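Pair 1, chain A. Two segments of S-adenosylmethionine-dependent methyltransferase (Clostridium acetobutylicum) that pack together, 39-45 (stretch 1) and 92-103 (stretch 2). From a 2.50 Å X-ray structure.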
# COMPACT_ATOMS: atom_id res chain seq x y z
N ASP A 39 8.36 -1.17 19.42
CA ASP A 39 8.34 -2.57 19.76
C ASP A 39 7.75 -3.46 18.68
O ASP A 39 8.43 -4.37 18.20
CB ASP A 39 7.59 -2.80 21.06
CG ASP A 39 8.40 -2.40 22.27
OD1 ASP A 39 9.61 -2.69 22.28
OD2 ASP A 39 7.82 -1.81 23.22
N ASP A 40 6.51 -3.20 18.30
CA ASP A 40 5.84 -4.04 17.31
C ASP A 40 5.31 -3.34 16.07
O ASP A 40 4.55 -2.37 16.14
CB ASP A 40 4.73 -4.83 18.01
CG ASP A 40 5.27 -5.72 19.09
OD1 ASP A 40 5.96 -6.72 18.75
OD2 ASP A 40 5.05 -5.43 20.29
N TYR A 41 5.72 -3.88 14.93
CA TYR A 41 5.37 -3.36 13.61
C TYR A 41 4.69 -4.37 12.68
O TYR A 41 5.19 -5.48 12.45
CB TYR A 41 6.64 -2.82 12.92
CG TYR A 41 6.46 -2.53 11.45
CD1 TYR A 41 5.46 -1.65 11.00
CD2 TYR A 41 7.28 -3.13 10.48
CE1 TYR A 41 5.29 -1.36 9.65
CE2 TYR A 41 7.12 -2.85 9.12
CZ TYR A 41 6.12 -1.96 8.72
OH TYR A 41 5.94 -1.68 7.38
N LEU A 42 3.56 -3.96 12.12
CA LEU A 42 2.79 -4.77 11.19
C LEU A 42 2.59 -4.03 9.87
O LEU A 42 2.06 -2.91 9.82
CB LEU A 42 1.41 -5.09 11.77
CG LEU A 42 0.39 -5.71 10.79
CD1 LEU A 42 0.74 -7.18 10.57
CD2 LEU A 42 -1.02 -5.59 11.34
N ASP A 43 3.00 -4.68 8.79
CA ASP A 43 2.82 -4.09 7.48
C ASP A 43 1.83 -4.95 6.70
O ASP A 43 2.11 -6.11 6.39
CB ASP A 43 4.16 -4.02 6.76
CG ASP A 43 4.04 -3.41 5.39
OD1 ASP A 43 3.10 -2.60 5.19
OD2 ASP A 43 4.87 -3.74 4.51
N LEU A 44 0.65 -4.40 6.42
CA LEU A 44 -0.40 -5.09 5.67
C LEU A 44 -0.18 -4.87 4.19
O LEU A 44 0.07 -3.74 3.78
CB LEU A 44 -1.77 -4.53 6.02
CG LEU A 44 -2.22 -4.60 7.47
CD1 LEU A 44 -3.41 -3.66 7.67
CD2 LEU A 44 -2.58 -6.03 7.81
N ALA A 45 -0.32 -5.91 3.39
CA ALA A 45 -0.12 -5.77 1.95
C ALA A 45 1.34 -5.42 1.74
O ALA A 45 1.67 -4.49 1.00
CB ALA A 45 -1.01 -4.66 1.40
N ASP A 92 -6.28 -12.18 3.91
CA ASP A 92 -6.99 -11.08 3.27
C ASP A 92 -7.17 -9.96 4.30
O ASP A 92 -7.74 -10.18 5.37
CB ASP A 92 -8.35 -11.56 2.76
CG ASP A 92 -9.24 -10.41 2.29
OD1 ASP A 92 -8.79 -9.62 1.43
OD2 ASP A 92 -10.39 -10.30 2.79
N ILE A 93 -6.67 -8.77 3.98
CA ILE A 93 -6.76 -7.60 4.87
C ILE A 93 -8.15 -7.38 5.48
O ILE A 93 -8.28 -6.92 6.61
CB ILE A 93 -6.35 -6.29 4.13
CG1 ILE A 93 -5.69 -6.60 2.79
CG2 ILE A 93 -5.39 -5.49 4.99
CD1 ILE A 93 -5.44 -5.38 1.93
N SER A 94 -9.19 -7.69 4.71
CA SER A 94 -10.56 -7.52 5.19
C SER A 94 -10.84 -8.43 6.37
O SER A 94 -11.64 -8.11 7.24
CB SER A 94 -11.54 -7.83 4.06
OG SER A 94 -11.25 -7.06 2.91
N ASN A 95 -10.16 -9.58 6.40
CA ASN A 95 -10.32 -10.54 7.50
C ASN A 95 -9.00 -10.82 8.19
O ASN A 95 -8.60 -11.98 8.37
CB ASN A 95 -10.91 -11.85 6.98
CG ASN A 95 -12.30 -11.67 6.41
OD1 ASN A 95 -13.19 -11.12 7.08
ND2 ASN A 95 -12.50 -12.12 5.18
N LEU A 96 -8.31 -9.76 8.58
CA LEU A 96 -7.03 -9.88 9.28
C LEU A 96 -7.25 -10.67 10.58
O LEU A 96 -8.08 -10.29 11.40
CB LEU A 96 -6.51 -8.47 9.59
CG LEU A 96 -5.19 -8.36 10.35
CD1 LEU A 96 -4.07 -8.97 9.52
CD2 LEU A 96 -4.89 -6.90 10.67
N ASN A 97 -6.52 -11.77 10.74
CA ASN A 97 -6.63 -12.62 11.93
C ASN A 97 -5.26 -12.95 12.51
O ASN A 97 -4.74 -14.04 12.30
CB ASN A 97 -7.38 -13.92 11.61
CG ASN A 97 -7.42 -14.89 12.80
OD1 ASN A 97 -7.92 -14.56 13.88
ND2 ASN A 97 -6.91 -16.11 12.59
N ILE A 98 -4.69 -12.00 13.23
CA ILE A 98 -3.39 -12.19 13.86
C ILE A 98 -3.51 -11.82 15.34
O ILE A 98 -3.84 -10.69 15.68
CB ILE A 98 -2.31 -11.33 13.16
CG1 ILE A 98 -2.06 -11.91 11.76
CG2 ILE A 98 -1.01 -11.33 13.96
CD1 ILE A 98 -0.94 -11.25 11.02
N ASN A 99 -3.26 -12.79 16.22
CA ASN A 99 -3.37 -12.54 17.64
C ASN A 99 -2.18 -11.72 18.11
O ASN A 99 -1.26 -12.24 18.75
CB ASN A 99 -3.43 -13.86 18.40
CG ASN A 99 -4.42 -14.84 17.78
OD1 ASN A 99 -5.56 -14.49 17.47
ND2 ASN A 99 -3.99 -16.09 17.62
N ARG A 100 -2.20 -10.42 17.81
CA ARG A 100 -1.10 -9.56 18.17
C ARG A 100 -1.47 -8.08 18.04
O ARG A 100 -2.30 -7.71 17.20
CB ARG A 100 0.09 -9.91 17.27
CG ARG A 100 1.39 -9.19 17.56
CD ARG A 100 1.93 -9.54 18.93
NE ARG A 100 3.37 -9.29 19.02
CZ ARG A 100 4.07 -9.38 20.14
NH1 ARG A 100 3.45 -9.71 21.28
NH2 ARG A 100 5.38 -9.16 20.13
N LYS A 101 -0.88 -7.23 18.88
CA LYS A 101 -1.15 -5.80 18.84
C LYS A 101 0.12 -5.10 18.41
O LYS A 101 1.22 -5.59 18.66
CB LYS A 101 -1.55 -5.26 20.21
CG LYS A 101 -2.84 -5.80 20.78
CD LYS A 101 -4.05 -5.17 20.13
CE LYS A 101 -5.30 -5.39 20.98
NZ LYS A 101 -5.32 -4.56 22.24
N PHE A 102 -0.02 -3.94 17.77
CA PHE A 102 1.15 -3.23 17.31
C PHE A 102 1.20 -1.75 17.63
O PHE A 102 0.20 -1.12 17.99
CB PHE A 102 1.29 -3.41 15.80
CG PHE A 102 1.25 -4.84 15.35
CD1 PHE A 102 0.03 -5.48 15.14
CD2 PHE A 102 2.43 -5.54 15.13
CE1 PHE A 102 0.00 -6.80 14.70
CE2 PHE A 102 2.41 -6.86 14.69
CZ PHE A 102 1.19 -7.50 14.48
N ASP A 103 2.40 -1.20 17.46
CA ASP A 103 2.66 0.21 17.72
C ASP A 103 2.46 0.96 16.42
O ASP A 103 1.96 2.09 16.41
CB ASP A 103 4.09 0.39 18.20
CG ASP A 103 4.32 -0.27 19.54
OD1 ASP A 103 3.73 0.21 20.53
OD2 ASP A 103 5.08 -1.27 19.60

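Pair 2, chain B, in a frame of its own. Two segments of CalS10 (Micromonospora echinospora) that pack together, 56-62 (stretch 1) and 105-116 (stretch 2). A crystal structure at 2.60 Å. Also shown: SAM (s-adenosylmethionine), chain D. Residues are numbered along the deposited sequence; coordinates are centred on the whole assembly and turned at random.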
# COMPACT_ATOMS: atom_id res chain seq x y z
N ALA B 56 -21.71 27.44 -24.46
CA ALA B 56 -22.72 27.09 -23.46
C ALA B 56 -22.92 25.59 -23.32
O ALA B 56 -23.19 25.10 -22.21
CB ALA B 56 -24.05 27.76 -23.81
N ARG B 57 -22.79 24.84 -24.41
CA ARG B 57 -23.00 23.40 -24.42
C ARG B 57 -21.66 22.68 -24.57
O ARG B 57 -20.92 22.93 -25.52
CB ARG B 57 -23.94 23.00 -25.56
CG ARG B 57 -25.38 23.47 -25.39
CD ARG B 57 -26.17 23.30 -26.68
NE ARG B 57 -25.99 21.97 -27.28
CZ ARG B 57 -26.59 20.86 -26.85
NH1 ARG B 57 -27.41 20.90 -25.81
NH2 ARG B 57 -26.36 19.71 -27.47
N LEU B 58 -21.36 21.78 -23.62
CA LEU B 58 -20.11 21.04 -23.62
C LEU B 58 -20.37 19.56 -23.43
O LEU B 58 -21.27 19.16 -22.70
CB LEU B 58 -19.17 21.54 -22.52
CG LEU B 58 -17.81 20.82 -22.44
CD1 LEU B 58 -16.74 21.81 -22.04
CD2 LEU B 58 -17.83 19.64 -21.48
N LEU B 59 -19.55 18.74 -24.10
CA LEU B 59 -19.59 17.29 -23.99
C LEU B 59 -18.19 16.78 -23.66
O LEU B 59 -17.24 17.05 -24.40
CB LEU B 59 -20.10 16.65 -25.29
CG LEU B 59 -19.91 15.14 -25.42
CD1 LEU B 59 -20.85 14.38 -24.51
CD2 LEU B 59 -20.10 14.71 -26.87
N ASP B 60 -18.07 16.04 -22.57
CA ASP B 60 -16.82 15.38 -22.20
C ASP B 60 -16.90 13.94 -22.67
O ASP B 60 -17.81 13.20 -22.28
CB ASP B 60 -16.58 15.45 -20.69
CG ASP B 60 -15.19 15.00 -20.31
OD1 ASP B 60 -14.34 14.87 -21.22
OD2 ASP B 60 -14.95 14.78 -19.11
N VAL B 61 -15.94 13.54 -23.51
CA VAL B 61 -15.94 12.23 -24.15
C VAL B 61 -14.93 11.35 -23.43
O VAL B 61 -13.78 11.75 -23.22
CB VAL B 61 -15.61 12.35 -25.64
CG1 VAL B 61 -15.43 10.98 -26.25
CG2 VAL B 61 -16.71 13.11 -26.37
N GLY B 62 -15.37 10.15 -23.05
CA GLY B 62 -14.58 9.30 -22.18
C GLY B 62 -14.46 9.95 -20.81
O GLY B 62 -13.37 9.99 -20.23
N ASP B 105 -19.63 4.60 -27.43
CA ASP B 105 -18.27 4.39 -27.89
C ASP B 105 -17.77 5.64 -28.59
O ASP B 105 -18.45 6.19 -29.47
CB ASP B 105 -18.19 3.19 -28.84
CG ASP B 105 -16.77 2.70 -29.04
OD1 ASP B 105 -15.87 3.54 -29.21
OD2 ASP B 105 -16.56 1.47 -29.01
N MET B 106 -16.58 6.09 -28.19
CA MET B 106 -15.96 7.26 -28.80
C MET B 106 -15.88 7.14 -30.31
O MET B 106 -16.01 8.15 -31.02
CB MET B 106 -14.56 7.39 -28.21
CG MET B 106 -13.87 8.70 -28.43
SD MET B 106 -12.22 8.74 -27.66
CE MET B 106 -12.09 7.15 -26.84
N ARG B 107 -15.69 5.93 -30.83
CA ARG B 107 -15.51 5.73 -32.27
C ARG B 107 -16.80 5.80 -33.08
O ARG B 107 -16.73 5.91 -34.30
CB ARG B 107 -14.81 4.39 -32.52
CG ARG B 107 -13.52 4.18 -31.72
CD ARG B 107 -13.14 2.70 -31.57
NE ARG B 107 -13.83 2.01 -30.49
CZ ARG B 107 -13.44 0.84 -29.98
NH1 ARG B 107 -12.36 0.23 -30.45
NH2 ARG B 107 -14.13 0.28 -28.99
N THR B 108 -17.97 5.75 -32.44
CA THR B 108 -19.23 5.57 -33.17
C THR B 108 -20.42 6.36 -32.64
O THR B 108 -21.47 6.33 -33.30
CB THR B 108 -19.63 4.08 -33.23
OG1 THR B 108 -19.62 3.52 -31.91
CG2 THR B 108 -18.72 3.31 -34.18
N PHE B 109 -20.33 7.04 -31.51
CA PHE B 109 -21.54 7.54 -30.87
C PHE B 109 -22.24 8.56 -31.77
O PHE B 109 -21.64 9.17 -32.66
CB PHE B 109 -21.22 8.19 -29.52
CG PHE B 109 -20.48 9.50 -29.63
CD1 PHE B 109 -19.17 9.55 -30.05
CD2 PHE B 109 -21.11 10.69 -29.28
CE1 PHE B 109 -18.49 10.76 -30.14
CE2 PHE B 109 -20.44 11.89 -29.37
CZ PHE B 109 -19.13 11.93 -29.80
N ASP B 110 -23.54 8.73 -31.53
CA ASP B 110 -24.33 9.75 -32.21
C ASP B 110 -25.42 10.20 -31.25
O ASP B 110 -26.24 9.38 -30.82
CB ASP B 110 -24.94 9.22 -33.51
CG ASP B 110 -25.63 10.30 -34.31
OD1 ASP B 110 -25.96 11.36 -33.74
OD2 ASP B 110 -25.85 10.08 -35.52
N LEU B 111 -25.43 11.49 -30.92
CA LEU B 111 -26.40 12.04 -30.00
C LEU B 111 -27.35 13.01 -30.69
O LEU B 111 -28.19 13.62 -30.03
CB LEU B 111 -25.69 12.76 -28.85
CG LEU B 111 -24.63 11.95 -28.08
CD1 LEU B 111 -23.65 12.89 -27.39
CD2 LEU B 111 -25.27 10.99 -27.10
N GLY B 112 -27.24 13.15 -32.01
CA GLY B 112 -28.16 13.97 -32.78
C GLY B 112 -28.06 15.45 -32.52
O GLY B 112 -28.85 16.21 -33.11
N VAL B 113 -27.13 15.89 -31.69
CA VAL B 113 -27.05 17.28 -31.28
C VAL B 113 -25.61 17.76 -31.40
O VAL B 113 -24.66 16.97 -31.31
CB VAL B 113 -27.55 17.45 -29.83
CG1 VAL B 113 -29.06 17.26 -29.77
CG2 VAL B 113 -26.84 16.47 -28.89
N THR B 114 -25.45 19.07 -31.61
CA THR B 114 -24.14 19.71 -31.61
C THR B 114 -23.85 20.32 -30.25
O THR B 114 -24.75 20.55 -29.44
CB THR B 114 -24.04 20.78 -32.70
OG1 THR B 114 -24.98 21.83 -32.44
CG2 THR B 114 -24.29 20.19 -34.07
N PHE B 115 -22.57 20.59 -30.01
CA PHE B 115 -22.11 21.25 -28.80
C PHE B 115 -21.17 22.38 -29.18
O PHE B 115 -20.59 22.39 -30.27
CB PHE B 115 -21.39 20.26 -27.86
CG PHE B 115 -22.26 19.12 -27.39
CD1 PHE B 115 -22.57 18.08 -28.25
CD2 PHE B 115 -22.74 19.08 -26.09
CE1 PHE B 115 -23.35 17.03 -27.83
CE2 PHE B 115 -23.52 18.03 -25.66
CZ PHE B 115 -23.83 17.00 -26.53
N ASP B 116 -21.02 23.34 -28.27
CA ASP B 116 -20.02 24.39 -28.46
C ASP B 116 -18.60 23.90 -28.21
O ASP B 116 -17.65 24.51 -28.70
CB ASP B 116 -20.31 25.58 -27.55
CG ASP B 116 -21.58 26.32 -27.94
OD1 ASP B 116 -21.66 26.81 -29.08
OD2 ASP B 116 -22.49 26.40 -27.08
N SAM D . -11.94 12.18 -18.42
CA SAM D . -11.61 11.03 -17.63
C SAM D . -10.86 11.42 -16.32
O SAM D . -9.92 12.24 -16.40
OXT SAM D . -11.26 10.85 -15.28
CB SAM D . -10.76 10.06 -18.46
CG SAM D . -10.86 8.69 -17.82
SD SAM D . -9.44 7.76 -18.45
CE SAM D . -9.30 6.49 -17.20
C5' SAM D . -10.04 6.77 -19.87
C4' SAM D . -11.55 6.53 -20.02
O4' SAM D . -11.85 6.31 -21.41
C3' SAM D . -12.07 5.31 -19.26
O3' SAM D . -12.91 5.71 -18.17
C2' SAM D . -12.88 4.52 -20.30
O2' SAM D . -14.18 4.17 -19.82
C1' SAM D . -12.98 5.48 -21.49
N9 SAM D . -12.98 4.84 -22.79
C8 SAM D . -12.01 4.02 -23.33
N7 SAM D . -12.25 3.65 -24.56
C5 SAM D . -13.45 4.27 -24.87
C6 SAM D . -14.23 4.29 -26.04
N6 SAM D . -13.93 3.61 -27.15
N1 SAM D . -15.35 5.04 -26.03
C2 SAM D . -15.67 5.71 -24.91
N3 SAM D . -15.02 5.75 -23.75
C4 SAM D . -13.91 5.01 -23.79

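The sharpest difference between the two pairs lies at a single matched position in the strand, where pair 1 places an acid and pair 2 a base. Asp A40 and Arg B57 superpose with their CA atoms 0.5 Å apart, and both side chains leave the backbone toward the other stretch, yet they are satisfied in different ways. In pair 1 the positive charge comes from the opposing stretch: Arg A100 reaches back so that its NH2 lies 2.9 Å from OD1 of Asp A40, a salt bridge whose hydrogen-bond component is weak, with an angle of 116°. In pair 2 the arginine belongs to the strand itself, and the position matching Arg A100 is Val B113. The guanidinium of Arg B57 finds a backbone acceptor instead, with NE 2.9 Å and NH2 2.7 Å from O of Thr B114. It also lies flat on the ring of Phe B115, with CZ 4.5 Å from the ring centroid. The acid is met by an opposite charge; the guanidinium is met by a carbonyl oxygen and an aromatic face.

Around this variable site the framework is constant. Fourteen central residues superpose with an RMSD of 0.7 Å. A five-residue strand, 40-44 in pair 1 and 57-61 in pair 2, packs against a longer, largely irregular segment that turns a corner at its last residue. That corner is an aspartate in both, Asp A103 and Asp B116, and it holds the start of the strand as both acceptor and donor. Its carboxylate accepts from the strand backbone, with N of Asp A40 2.7 Å from OD2 of Asp A103 and N of Arg B57 3.1 Å from OD2 of Asp B116. Its own amide returns a bond to the strand: N of Asp A103 is 2.8 Å from O of Asp A40, and N of Asp B116 is 2.8 Å from O of Arg B57, the latter weak. OD2 of Asp B116 also accepts a well-formed bond from N of Ala B56 at 2.9 Å, whereas the equivalent bond from N of Asp A39 to OD2 of Asp A103, at 3.3 Å, is weak.

The phenylalanine before the corner is likewise shared. CB of Leu A42 sits 3.3 Å from the centroid of the Phe A102 ring, and CB of Leu B59 sits 3.7 Å from that of Phe B115, each over a ring face. In pair 2 the arginine occupies the opposite face, so the ring is sandwiched between leucine and guanidinium.

Farther along, nearly equal covered area (55 Å² for Leu A44, 54 Å² for Val B61) comes from different side chains. CD1 of Leu A44 lies 3.8 Å from CG2 of Ile A93, and CD2 of Leu A44 lies 4.0 Å from the same CG2 of Ile A93 and 3.7 Å from CD1 of Leu A96. Its counterpart, the smaller Val B61, meets longer or bulkier partners: its CG1 lies 3.5 Å from CG of Met B106, and its CG2 lies 4.4 Å from CZ of Phe B109. The general principle is that the same corner aspartate, bonded to the strand through its amide and its carboxylate, accompanies a shared frame, within which side chains differ in size and charge.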